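Local coordinates for protein fructose 1-phosphate kinase (Staphylococcus aureus, PDB 2JG5) that probably catalyses the ATP-dependent phosphorylation of fructose 1-phosphate to fructose 1,6-bisphosphate, as a PfkB-family sugar kinase of the LacC subfamily, at residues Q146-T151 / E168-Y173; G133-S138 / K164-S169; L176-N181 / R204-K209; Y3-N8 / E114-Q119; E126-V131 / G254-I259. All coordinates share one frame; numbering follows the deposited sequence.

Contact 1. Residues Q146-T151 / E168-Y173; sequences QIAQIT and ESVLPY. Unlike the reference sequence in segment 168-173: Tyr173 (reference Phe).
Ala148 and Gln149 on one helix meet Val170 and Tyr173 at the end of another, and what joins them is van der Waals contact. Ala148 CB touches both Val170 CG1, at 3.6 Å, and Tyr173 CD2, also at 3.6 Å. It comes to the ring obliquely, while the backbone N of Gln149 sits over one face of the ring near its rim.

Gln149 contributes the aliphatic part of its side chain. Its CG stands anti to the backbone N (chi1 -160°) and lies 3.5 Å from Tyr173 CE1, whereas its terminal amide, turned 76° from the ring plane, runs on past the phenol. Gln149 NE2 and Tyr173 OH remain 4.0 Å apart.

No hydrogen bond crosses between the segments. Within them, Thr151 OG1 donates to Ala148 O at 2.8 Å from above the carbonyl plane, and Tyr173 N bonds to Val170 O at 2.8 Å in a 3-10 turn. Tyr173 points toward the helix of Ala148.

Helix 143-154 thus packs against the C-terminal end of helix 164-170. Ala148 touches Leu158 and Val170 touches Val160, both of strand 157-161, and helix 110-120 flanks Gln146 and Ile150.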
# COMPACT_ATOMS: atom_id res chain seq x y z
N GLN A 146 21.41 15.11 17.95
CA GLN A 146 22.05 15.77 16.82
C GLN A 146 21.21 16.95 16.32
O GLN A 146 21.74 17.96 15.87
CB GLN A 146 22.32 14.78 15.68
CG GLN A 146 23.33 13.66 16.01
CD GLN A 146 23.91 13.02 14.74
OE1 GLN A 146 23.90 13.62 13.67
NE2 GLN A 146 24.42 11.79 14.88
N ILE A 147 19.89 16.80 16.42
CA ILE A 147 18.98 17.89 16.13
C ILE A 147 19.05 18.90 17.28
O ILE A 147 19.31 20.09 17.06
CB ILE A 147 17.54 17.35 15.85
CG1 ILE A 147 17.47 16.77 14.43
CG2 ILE A 147 16.48 18.44 16.05
CD1 ILE A 147 16.42 15.68 14.24
N ALA A 148 18.88 18.40 18.51
CA ALA A 148 18.82 19.26 19.71
C ALA A 148 20.02 20.19 19.83
O ALA A 148 19.91 21.33 20.29
CB ALA A 148 18.70 18.40 20.95
N GLN A 149 21.17 19.70 19.38
CA GLN A 149 22.42 20.42 19.46
C GLN A 149 22.51 21.60 18.50
O GLN A 149 23.20 22.59 18.78
CB GLN A 149 23.52 19.45 19.16
CG GLN A 149 24.83 19.88 19.64
CD GLN A 149 25.87 18.93 19.19
OE1 GLN A 149 25.72 18.31 18.13
NE2 GLN A 149 26.93 18.78 19.99
N ILE A 150 21.85 21.47 17.35
CA ILE A 150 21.78 22.52 16.36
C ILE A 150 20.83 23.64 16.82
O ILE A 150 21.15 24.83 16.66
CB ILE A 150 21.31 21.96 14.99
CG1 ILE A 150 22.38 21.03 14.40
CG2 ILE A 150 21.00 23.11 14.02
CD1 ILE A 150 21.94 20.30 13.13
N THR A 151 19.70 23.25 17.39
CA THR A 151 18.70 24.21 17.85
C THR A 151 19.24 25.02 19.01
O THR A 151 18.89 26.19 19.16
CB THR A 151 17.38 23.55 18.30
OG1 THR A 151 17.63 22.71 19.44
CG2 THR A 151 16.77 22.75 17.18
N GLU A 168 15.40 11.93 27.41
CA GLU A 168 16.49 12.16 28.36
C GLU A 168 17.73 12.77 27.70
O GLU A 168 18.40 13.59 28.30
CB GLU A 168 16.86 10.87 29.10
CG GLU A 168 15.90 10.49 30.22
CD GLU A 168 16.37 9.29 31.04
OE1 GLU A 168 16.47 8.17 30.47
OE2 GLU A 168 16.65 9.47 32.24
N SER A 169 18.00 12.38 26.45
CA SER A 169 19.22 12.80 25.75
C SER A 169 19.21 14.24 25.23
O SER A 169 20.27 14.80 24.91
CB SER A 169 19.53 11.86 24.58
OG SER A 169 18.59 12.00 23.53
N VAL A 170 18.03 14.84 25.12
CA VAL A 170 17.94 16.22 24.63
C VAL A 170 17.96 17.23 25.78
O VAL A 170 18.13 18.43 25.55
CB VAL A 170 16.73 16.46 23.68
CG1 VAL A 170 16.89 15.68 22.38
CG2 VAL A 170 15.40 16.12 24.35
N LEU A 171 17.81 16.74 27.01
CA LEU A 171 17.75 17.58 28.21
C LEU A 171 18.89 18.58 28.34
O LEU A 171 18.63 19.75 28.60
CB LEU A 171 17.62 16.73 29.48
CG LEU A 171 16.29 16.01 29.76
CD1 LEU A 171 16.48 15.01 30.89
CD2 LEU A 171 15.21 16.99 30.12
N PRO A 172 20.16 18.15 28.13
CA PRO A 172 21.27 19.11 28.19
C PRO A 172 21.15 20.25 27.17
O PRO A 172 21.92 21.22 27.23
CB PRO A 172 22.50 18.25 27.85
CG PRO A 172 22.10 16.86 28.16
CD PRO A 172 20.65 16.78 27.84
N TYR A 173 20.19 20.13 26.25
CA TYR A 173 20.01 21.11 25.17
C TYR A 173 18.86 22.06 25.43
O TYR A 173 18.48 22.86 24.57
CB TYR A 173 19.87 20.41 23.82
CG TYR A 173 21.07 19.55 23.49
CD1 TYR A 173 22.26 20.12 23.04
CD2 TYR A 173 21.03 18.17 23.67
CE1 TYR A 173 23.37 19.34 22.76
CE2 TYR A 173 22.14 17.38 23.38
CZ TYR A 173 23.31 17.98 22.92
OH TYR A 173 24.41 17.21 22.64

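Contact 2. Residues G133-S138 / K164-S169; sequences GSVPSS and KELAES
Val135 and Leu166 meet through one methyl group each, Val135 CG2 lying 3.8 Å from Leu166 CD1. The two side chains cross at a slant, each presenting a single branch to the other. The surface buried between the segments is small.

Leu166 reaches out from its helix with CG anti to the carbonyl carbon and with CD1 continuing the extended chain (chi2 178°), which makes that methyl the tip of the side chain. On the loop, Val135 points toward the helix and touches it with CG2, while its other methyl, CG1, takes no part. Gly133 adds a marginal touch through its carbonyl O, 4.5 Å from Leu166 CD1.

Within the helix, Ser169 OG donates to Leu166 O at 2.8 Å, tilted 30° from the carbonyl plane, so that the hydroxyl folds back on its own helix.

The loop leads from strand 128-132 to helix 143-154 and crosses near helix 164-170 at the surface. Tyr144 of helix 143-154 touches both Val135 and Leu166 and bonds through its hydroxyl to Gly133 O, while Phe7 packs on the loop at Val135 and Pro136.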
# COMPACT_ATOMS: atom_id res chain seq x y z
N GLY A 133 8.74 10.92 17.51
CA GLY A 133 8.71 9.59 16.92
C GLY A 133 9.84 8.66 17.29
O GLY A 133 10.84 9.06 17.93
N SER A 134 9.67 7.40 16.90
CA SER A 134 10.71 6.41 17.05
C SER A 134 11.77 6.67 15.99
O SER A 134 11.46 7.14 14.88
CB SER A 134 10.13 5.00 16.90
OG SER A 134 9.21 4.72 17.95
N VAL A 135 13.01 6.37 16.33
CA VAL A 135 14.12 6.55 15.42
C VAL A 135 14.32 5.28 14.56
O VAL A 135 14.61 4.22 15.11
CB VAL A 135 15.40 6.89 16.20
CG1 VAL A 135 16.61 6.96 15.28
CG2 VAL A 135 15.22 8.20 16.97
N PRO A 136 14.18 5.41 13.23
CA PRO A 136 14.47 4.31 12.30
C PRO A 136 15.92 3.83 12.40
O PRO A 136 16.83 4.63 12.68
CB PRO A 136 14.20 4.92 10.91
CG PRO A 136 14.18 6.38 11.12
CD PRO A 136 13.73 6.62 12.51
N SER A 137 16.11 2.54 12.19
CA SER A 137 17.40 1.87 12.41
C SER A 137 18.52 2.43 11.54
O SER A 137 19.68 2.37 11.94
CB SER A 137 17.26 0.38 12.13
OG SER A 137 16.67 0.16 10.86
N SER A 138 18.17 2.96 10.37
CA SER A 138 19.15 3.45 9.40
C SER A 138 19.67 4.87 9.67
O SER A 138 20.65 5.30 9.05
CB SER A 138 18.60 3.35 7.97
OG SER A 138 17.42 4.11 7.82
N LYS A 164 11.61 7.36 26.52
CA LYS A 164 12.30 7.93 27.68
C LYS A 164 13.77 8.31 27.45
O LYS A 164 14.16 9.45 27.73
CB LYS A 164 12.14 7.06 28.94
CG LYS A 164 12.73 5.65 28.86
CD LYS A 164 12.37 4.79 30.08
CE LYS A 164 11.12 3.93 29.83
NZ LYS A 164 11.38 2.80 28.88
N GLU A 165 14.58 7.38 26.92
CA GLU A 165 16.02 7.63 26.77
C GLU A 165 16.31 8.76 25.78
O GLU A 165 17.25 9.55 25.99
CB GLU A 165 16.84 6.34 26.48
CG GLU A 165 16.68 5.69 25.08
CD GLU A 165 17.86 4.75 24.68
OE1 GLU A 165 18.74 4.44 25.52
OE2 GLU A 165 17.89 4.31 23.50
N LEU A 166 15.50 8.85 24.73
CA LEU A 166 15.66 9.88 23.71
C LEU A 166 15.24 11.26 24.20
O LEU A 166 15.87 12.27 23.86
CB LEU A 166 14.89 9.52 22.43
CG LEU A 166 15.14 8.13 21.84
CD1 LEU A 166 14.27 7.92 20.61
CD2 LEU A 166 16.61 7.90 21.52
N ALA A 167 14.17 11.29 25.01
CA ALA A 167 13.75 12.49 25.72
C ALA A 167 14.85 12.91 26.69
O ALA A 167 15.20 14.09 26.77
CB ALA A 167 12.45 12.25 26.45
N GLU A 168 15.40 11.93 27.41
CA GLU A 168 16.49 12.16 28.36
C GLU A 168 17.73 12.77 27.70
O GLU A 168 18.40 13.59 28.30
CB GLU A 168 16.86 10.87 29.10
CG GLU A 168 15.90 10.49 30.22
CD GLU A 168 16.37 9.29 31.04
OE1 GLU A 168 16.47 8.17 30.47
OE2 GLU A 168 16.65 9.47 32.24
N SER A 169 18.00 12.38 26.45
CA SER A 169 19.22 12.80 25.75
C SER A 169 19.21 14.24 25.23
O SER A 169 20.27 14.80 24.91
CB SER A 169 19.53 11.86 24.58
OG SER A 169 18.59 12.00 23.53

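Contact 3. Residues L176-N181 / R204-K209; sequences LFIKPN and RLLVDK
Leu206 sends one methyl, CD1, to two residues that are separated by a single position in the sequence and lie on the same side of the chain. Leu206 CD1 is 4.4 Å from Ile178 CD1 and 4.4 Å from Pro180 CG, a light but fully buried apolar contact without any polar bond across it.

The conformations explain how the side chains meet although the CA atoms of Ile178 and Leu206 are 9.2 Å apart. Ile178 adopts a less common rotamer in which CG1 lies between the backbone N and the carbonyl carbon (chi1 50°). Its CD1 is then carried outward, anti to CA. Leu206 answers with CG anti to its carbonyl carbon and with CD1 likewise anti to CA (chi2 169°), so both chains extend toward each other and meet lightly at their terminal carbons. Pro180, with its ring puckered C-gamma endo, offers the corner of the ring at CG beside the isoleucine methyl. Lys179, between them in sequence, points elsewhere and touches Asp161 and Val252.

Just beyond, Asn181 is the N-cap of helix 182-188, its OD1 accepting from Glu184 N. Arg204, half a turn before Leu206 on the same helix, forms a salt bridge with Asp304. Ile178 and Pro180 also pack on Val214 of strand 214-217, which Val207 touches as well, and Phe189 touches Leu206. The contact therefore joins helix 196-208 to strand 177-178, the last of the parallel strands, which also bonds to strand 214-217 of the antiparallel sheet.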
# COMPACT_ATOMS: atom_id res chain seq x y z
N LEU A 176 12.21 23.13 25.03
CA LEU A 176 11.15 23.97 25.56
C LEU A 176 10.24 23.17 26.49
O LEU A 176 9.90 23.62 27.57
CB LEU A 176 10.34 24.59 24.43
CG LEU A 176 9.14 25.42 24.86
CD1 LEU A 176 9.60 26.75 25.45
CD2 LEU A 176 8.20 25.62 23.68
N PHE A 177 9.82 22.00 26.02
CA PHE A 177 9.28 20.95 26.88
C PHE A 177 9.52 19.56 26.29
O PHE A 177 9.71 19.40 25.08
CB PHE A 177 7.80 21.16 27.22
CG PHE A 177 6.85 20.98 26.06
CD1 PHE A 177 6.26 19.75 25.81
CD2 PHE A 177 6.52 22.06 25.25
CE1 PHE A 177 5.37 19.59 24.75
CE2 PHE A 177 5.63 21.92 24.18
CZ PHE A 177 5.05 20.67 23.93
N ILE A 178 9.53 18.57 27.18
CA ILE A 178 9.40 17.16 26.82
C ILE A 178 8.07 16.61 27.38
O ILE A 178 7.44 17.26 28.22
CB ILE A 178 10.60 16.33 27.33
CG1 ILE A 178 10.84 16.63 28.82
CG2 ILE A 178 11.82 16.63 26.46
CD1 ILE A 178 11.75 15.64 29.51
N LYS A 179 7.65 15.43 26.92
CA LYS A 179 6.34 14.91 27.32
C LYS A 179 6.31 13.43 27.75
O LYS A 179 5.67 12.60 27.10
CB LYS A 179 5.29 15.18 26.22
CG LYS A 179 3.85 15.13 26.72
CD LYS A 179 2.81 15.16 25.62
CE LYS A 179 2.79 13.85 24.85
NZ LYS A 179 2.32 12.72 25.70
N PRO A 180 6.98 13.08 28.86
CA PRO A 180 6.93 11.68 29.26
C PRO A 180 5.59 11.31 29.90
O PRO A 180 4.79 12.18 30.26
CB PRO A 180 8.05 11.57 30.29
CG PRO A 180 8.08 12.93 30.93
CD PRO A 180 7.79 13.89 29.80
N ASN A 181 5.33 10.01 30.03
CA ASN A 181 4.19 9.59 30.85
C ASN A 181 4.63 9.28 32.27
O ASN A 181 5.83 9.12 32.56
CB ASN A 181 3.38 8.45 30.20
CG ASN A 181 4.24 7.28 29.78
OD1 ASN A 181 4.97 6.69 30.58
ND2 ASN A 181 4.14 6.92 28.51
N ARG A 204 10.17 18.18 38.05
CA ARG A 204 11.04 19.33 38.26
C ARG A 204 12.52 18.94 38.32
O ARG A 204 13.40 19.76 38.06
CB ARG A 204 10.63 20.12 39.51
CG ARG A 204 11.23 21.53 39.56
CD ARG A 204 10.49 22.41 40.55
NE ARG A 204 9.21 22.86 40.03
CZ ARG A 204 8.14 23.13 40.77
NH1 ARG A 204 7.02 23.53 40.18
NH2 ARG A 204 8.17 22.98 42.10
N LEU A 205 12.79 17.68 38.67
CA LEU A 205 14.16 17.17 38.62
C LEU A 205 14.62 17.09 37.16
O LEU A 205 15.78 17.28 36.85
CB LEU A 205 14.26 15.81 39.32
CG LEU A 205 14.01 15.79 40.84
CD1 LEU A 205 13.87 14.37 41.33
CD2 LEU A 205 15.09 16.52 41.63
N LEU A 206 13.67 16.82 36.27
CA LEU A 206 13.93 16.84 34.83
C LEU A 206 14.20 18.25 34.32
O LEU A 206 15.05 18.45 33.46
CB LEU A 206 12.75 16.22 34.08
CG LEU A 206 12.64 14.70 34.20
CD1 LEU A 206 11.30 14.25 33.65
CD2 LEU A 206 13.81 14.01 33.48
N VAL A 207 13.47 19.22 34.86
CA VAL A 207 13.72 20.65 34.63
C VAL A 207 15.11 21.08 35.15
O VAL A 207 15.74 21.97 34.57
CB VAL A 207 12.59 21.51 35.27
CG1 VAL A 207 12.81 23.00 35.04
CG2 VAL A 207 11.23 21.11 34.70
N ASP A 208 15.58 20.45 36.22
CA ASP A 208 16.93 20.70 36.72
C ASP A 208 18.01 20.16 35.77
O ASP A 208 19.06 20.78 35.61
CB ASP A 208 17.13 20.09 38.12
CG ASP A 208 16.30 20.78 39.18
OD1 ASP A 208 15.87 21.93 38.96
OD2 ASP A 208 16.07 20.16 40.24
N LYS A 209 17.72 19.02 35.15
CA LYS A 209 18.64 18.39 34.20
C LYS A 209 18.71 19.12 32.86
O LYS A 209 19.59 18.83 32.05
CB LYS A 209 18.31 16.91 33.99
CG LYS A 209 17.88 16.18 35.26
CD LYS A 209 18.49 14.80 35.38
CE LYS A 209 19.75 14.85 36.23
NZ LYS A 209 20.48 13.55 36.22

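Contact 4. Residues Y3-N8 / E114-Q119; sequences YTVTFN and EQLLQQ
Leu116 CD2 is the methyl on which this contact turns, touching Phe7 and Val5 together. It lies 3.8 Å from Phe7 CE2, at the edge of the ring and in its plane, with the two side chains crossing at about a right angle; the leucine therefore meets ring hydrogens and not the pi face. Val5 CG1 comes within 4.0 Å of the same Leu116 CD2 at a slant. With its CG anti to the backbone N (chi1 170°), the leucine brings this one methyl to both partners. Phe7 starts alongside the helix, but its CG lies anti to the carbonyl carbon (chi1 -58°), and the end of the ring swings closer. All three residues are buried.

Packing is much thinner elsewhere. Tyr3 and Gln119 point across the contact without touching the other segment. On the far side of the helix, Glu114, Gln115 and Gln118 are exposed to solvent.

Gln119 finds its partner outside the pair, its NE2 bonding to Asn79 O. Strand 2-6 lies between strands 54-56 and 128-132 of the parallel sheet, and helix 110-120 lies over it, with helix 143-154 alongside, where Ile147 touches both Phe7 and Leu117.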
# COMPACT_ATOMS: atom_id res chain seq x y z
N TYR A 3 8.24 23.88 12.88
CA TYR A 3 8.64 22.70 12.14
C TYR A 3 8.37 21.43 12.92
O TYR A 3 8.75 21.32 14.08
CB TYR A 3 10.13 22.75 11.79
CG TYR A 3 10.50 23.93 10.94
CD1 TYR A 3 11.07 25.07 11.50
CD2 TYR A 3 10.28 23.91 9.56
CE1 TYR A 3 11.41 26.15 10.72
CE2 TYR A 3 10.62 24.98 8.77
CZ TYR A 3 11.18 26.10 9.36
OH TYR A 3 11.51 27.17 8.58
N THR A 4 7.70 20.47 12.28
CA THR A 4 7.57 19.14 12.84
C THR A 4 8.55 18.21 12.13
O THR A 4 8.80 18.36 10.93
CB THR A 4 6.11 18.62 12.73
OG1 THR A 4 5.74 18.49 11.36
CG2 THR A 4 5.17 19.60 13.41
N VAL A 5 9.17 17.30 12.87
CA VAL A 5 10.09 16.34 12.26
C VAL A 5 9.53 14.93 12.49
O VAL A 5 9.25 14.55 13.62
CB VAL A 5 11.53 16.49 12.83
CG1 VAL A 5 12.51 15.56 12.11
CG2 VAL A 5 12.01 17.96 12.73
N THR A 6 9.32 14.19 11.40
CA THR A 6 8.89 12.80 11.43
C THR A 6 9.94 12.02 10.62
O THR A 6 10.03 12.15 9.40
CB THR A 6 7.45 12.60 10.82
OG1 THR A 6 6.50 13.43 11.50
CG2 THR A 6 7.00 11.18 10.92
N PHE A 7 10.76 11.23 11.31
CA PHE A 7 11.78 10.40 10.69
C PHE A 7 11.24 9.28 9.81
O PHE A 7 11.83 8.95 8.78
CB PHE A 7 12.66 9.76 11.76
CG PHE A 7 13.34 10.73 12.65
CD1 PHE A 7 13.31 10.55 14.03
CD2 PHE A 7 14.03 11.82 12.13
CE1 PHE A 7 13.95 11.44 14.87
CE2 PHE A 7 14.67 12.71 12.96
CZ PHE A 7 14.63 12.52 14.34
N ASN A 8 10.13 8.68 10.23
CA ASN A 8 9.57 7.52 9.57
C ASN A 8 8.05 7.68 9.33
O ASN A 8 7.25 6.87 9.81
CB ASN A 8 9.89 6.27 10.42
CG ASN A 8 9.58 4.97 9.70
OD1 ASN A 8 9.37 4.95 8.49
ND2 ASN A 8 9.56 3.87 10.44
N GLU A 114 21.96 14.01 6.97
CA GLU A 114 22.74 15.26 6.94
C GLU A 114 21.96 16.42 6.31
O GLU A 114 21.99 17.53 6.83
CB GLU A 114 24.08 15.05 6.21
CG GLU A 114 25.10 14.31 7.04
CD GLU A 114 26.15 13.54 6.23
OE1 GLU A 114 26.42 13.92 5.06
OE2 GLU A 114 26.72 12.57 6.79
N GLN A 115 21.25 16.13 5.22
CA GLN A 115 20.32 17.09 4.60
C GLN A 115 19.25 17.61 5.58
O GLN A 115 18.91 18.79 5.55
CB GLN A 115 19.60 16.45 3.41
CG GLN A 115 20.42 16.26 2.17
CD GLN A 115 19.62 15.63 1.04
OE1 GLN A 115 18.54 16.11 0.68
NE2 GLN A 115 20.15 14.55 0.47
N LEU A 116 18.72 16.73 6.43
CA LEU A 116 17.74 17.11 7.44
C LEU A 116 18.33 18.07 8.46
O LEU A 116 17.73 19.09 8.77
CB LEU A 116 17.17 15.88 8.17
CG LEU A 116 16.32 16.16 9.42
CD1 LEU A 116 15.12 17.04 9.05
CD2 LEU A 116 15.85 14.86 10.08
N LEU A 117 19.51 17.73 8.97
CA LEU A 117 20.26 18.59 9.88
C LEU A 117 20.58 19.96 9.27
O LEU A 117 20.61 20.96 9.99
CB LEU A 117 21.58 17.93 10.28
CG LEU A 117 21.56 16.60 11.05
CD1 LEU A 117 23.00 16.22 11.41
CD2 LEU A 117 20.65 16.68 12.29
N GLN A 118 20.83 19.99 7.96
CA GLN A 118 21.12 21.25 7.28
C GLN A 118 19.90 22.17 7.32
O GLN A 118 20.05 23.39 7.37
CB GLN A 118 21.59 21.02 5.83
CG GLN A 118 21.91 22.31 5.03
CD GLN A 118 23.18 23.01 5.49
OE1 GLN A 118 24.07 22.39 6.07
NE2 GLN A 118 23.27 24.32 5.23
N GLN A 119 18.71 21.58 7.31
CA GLN A 119 17.47 22.34 7.44
C GLN A 119 17.30 22.90 8.84
O GLN A 119 16.81 24.02 9.01
CB GLN A 119 16.26 21.47 7.10
CG GLN A 119 16.19 21.07 5.66
CD GLN A 119 14.95 20.26 5.36
OE1 GLN A 119 14.51 19.47 6.19
NE2 GLN A 119 14.38 20.47 4.18

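Contact 5. Residues E126-V131 / G254-I259; sequences EDIVIV and GMVAGI
The central parallel sheet of the ribokinase-like fold is covered here by helix 247-260, which packs through Val256 on strand 128-132. Ile128 and Ile130, two residues apart and so on the same face of the strand, receive the valine between them. Val256 CG1 is 3.9 Å from Ile128 CD1, where the two side chains slide past each other in opposite directions. Val256 CG2 meets Ile130 CD1 at 3.8 Å, tip to tip, and the same Ile130 methyl also lies 4.0 Å from Val256 CG1.

Both isoleucines have CG1 anti to the carbonyl carbon (chi1 -51° and -54°) and extend their CD1 groups from the strand. Ile259, one turn further on, points the same way without reaching contact. The interface is apolar and buried.

Ile2 of strand 2-6 and Val159 of strand 157-161 pack beside the isoleucines, while Met255 faces helix 265-280. Val129 and Val131 turn to the opposite face of the strand. A Gly-Ser-Gly-Asp sequence at the start of helix 247-260 probably corresponds to the Gly-Ala-Gly-Asp anion-hole motif of PfkB relatives, and a helix bedded on a hydrophobic parallel sheet is one face of the three-layer alpha/beta/alpha sandwich of these kinases.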
# COMPACT_ATOMS: atom_id res chain seq x y z
N GLU A 126 13.22 32.48 16.67
CA GLU A 126 11.76 32.62 16.66
C GLU A 126 11.03 31.33 16.29
O GLU A 126 9.80 31.25 16.41
CB GLU A 126 11.36 33.73 15.69
CG GLU A 126 11.51 35.13 16.25
CD GLU A 126 11.06 36.20 15.26
OE1 GLU A 126 11.14 35.96 14.03
OE2 GLU A 126 10.64 37.28 15.72
N ASP A 127 11.78 30.33 15.84
CA ASP A 127 11.23 29.07 15.37
C ASP A 127 11.03 28.05 16.49
O ASP A 127 11.71 28.09 17.52
CB ASP A 127 12.13 28.43 14.29
CG ASP A 127 12.20 29.23 13.00
OD1 ASP A 127 11.43 30.20 12.80
OD2 ASP A 127 13.06 28.89 12.17
N ILE A 128 10.09 27.14 16.25
CA ILE A 128 9.87 25.99 17.11
C ILE A 128 10.13 24.76 16.26
O ILE A 128 9.63 24.64 15.14
CB ILE A 128 8.43 25.97 17.71
CG1 ILE A 128 8.11 27.33 18.36
CG2 ILE A 128 8.23 24.74 18.66
CD1 ILE A 128 6.85 27.36 19.19
N VAL A 129 10.96 23.87 16.80
CA VAL A 129 11.22 22.58 16.18
C VAL A 129 10.67 21.49 17.10
O VAL A 129 11.08 21.37 18.27
CB VAL A 129 12.73 22.39 15.88
CG1 VAL A 129 12.99 21.03 15.22
CG2 VAL A 129 13.25 23.53 14.97
N ILE A 130 9.70 20.74 16.57
CA ILE A 130 9.08 19.61 17.27
C ILE A 130 9.59 18.32 16.64
O ILE A 130 9.41 18.07 15.45
CB ILE A 130 7.53 19.65 17.18
CG1 ILE A 130 6.99 21.00 17.66
CG2 ILE A 130 6.90 18.48 17.98
CD1 ILE A 130 5.69 21.43 17.01
N VAL A 131 10.24 17.49 17.45
CA VAL A 131 10.75 16.22 16.97
C VAL A 131 10.02 15.14 17.73
O VAL A 131 10.06 15.08 18.95
CB VAL A 131 12.30 16.10 17.14
CG1 VAL A 131 12.82 14.86 16.41
CG2 VAL A 131 12.99 17.34 16.61
N GLY A 254 -1.53 21.09 20.77
CA GLY A 254 -2.30 22.06 21.56
C GLY A 254 -1.42 23.02 22.32
O GLY A 254 -1.67 24.24 22.33
N MET A 255 -0.37 22.48 22.94
CA MET A 255 0.55 23.28 23.76
C MET A 255 1.36 24.24 22.90
O MET A 255 1.47 25.43 23.23
CB MET A 255 1.48 22.37 24.57
CG MET A 255 2.34 23.13 25.58
SD MET A 255 1.40 23.70 27.02
CE MET A 255 2.63 24.73 27.81
N VAL A 256 1.92 23.73 21.81
CA VAL A 256 2.68 24.56 20.88
C VAL A 256 1.80 25.66 20.29
O VAL A 256 2.20 26.82 20.30
CB VAL A 256 3.35 23.73 19.77
CG1 VAL A 256 4.08 24.65 18.81
CG2 VAL A 256 4.33 22.71 20.37
N ALA A 257 0.59 25.31 19.82
CA ALA A 257 -0.31 26.30 19.22
C ALA A 257 -0.64 27.42 20.20
O ALA A 257 -0.68 28.59 19.80
CB ALA A 257 -1.57 25.66 18.72
N GLY A 258 -0.88 27.06 21.46
CA GLY A 258 -1.15 28.02 22.54
C GLY A 258 -0.02 29.03 22.70
O GLY A 258 -0.26 30.23 22.64
N ILE A 259 1.21 28.53 22.90
CA ILE A 259 2.40 29.38 23.04
C ILE A 259 2.60 30.24 21.79
O ILE A 259 2.83 31.44 21.87
CB ILE A 259 3.69 28.52 23.26
CG1 ILE A 259 3.59 27.64 24.50
CG2 ILE A 259 4.95 29.41 23.36
CD1 ILE A 259 4.53 26.44 24.45

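Overall arrangement
Contacts 3, 4 and 5 are buried, contact 1 is partly so, and contact 2 lies at the surface. Contacts 4 and 5 work on neighbouring strands from opposite faces of the parallel sheet, where Ile130 pairs by probable backbone hydrogen bonds with Tyr3 and Val5, while contact 3 sits on its last parallel strand, about 23 Å from contact 4 centre to centre. Contacts 1 and 2 share helix 164-170; Leu171, just after that helix, touches Ile178 of contact 3. All five are apolar across their segments. The buried three use aliphatic groups and one phenylalanine; contact 1 adds the stem of an exposed glutamine and a tyrosine, and contact 2 shrinks to one methyl pair.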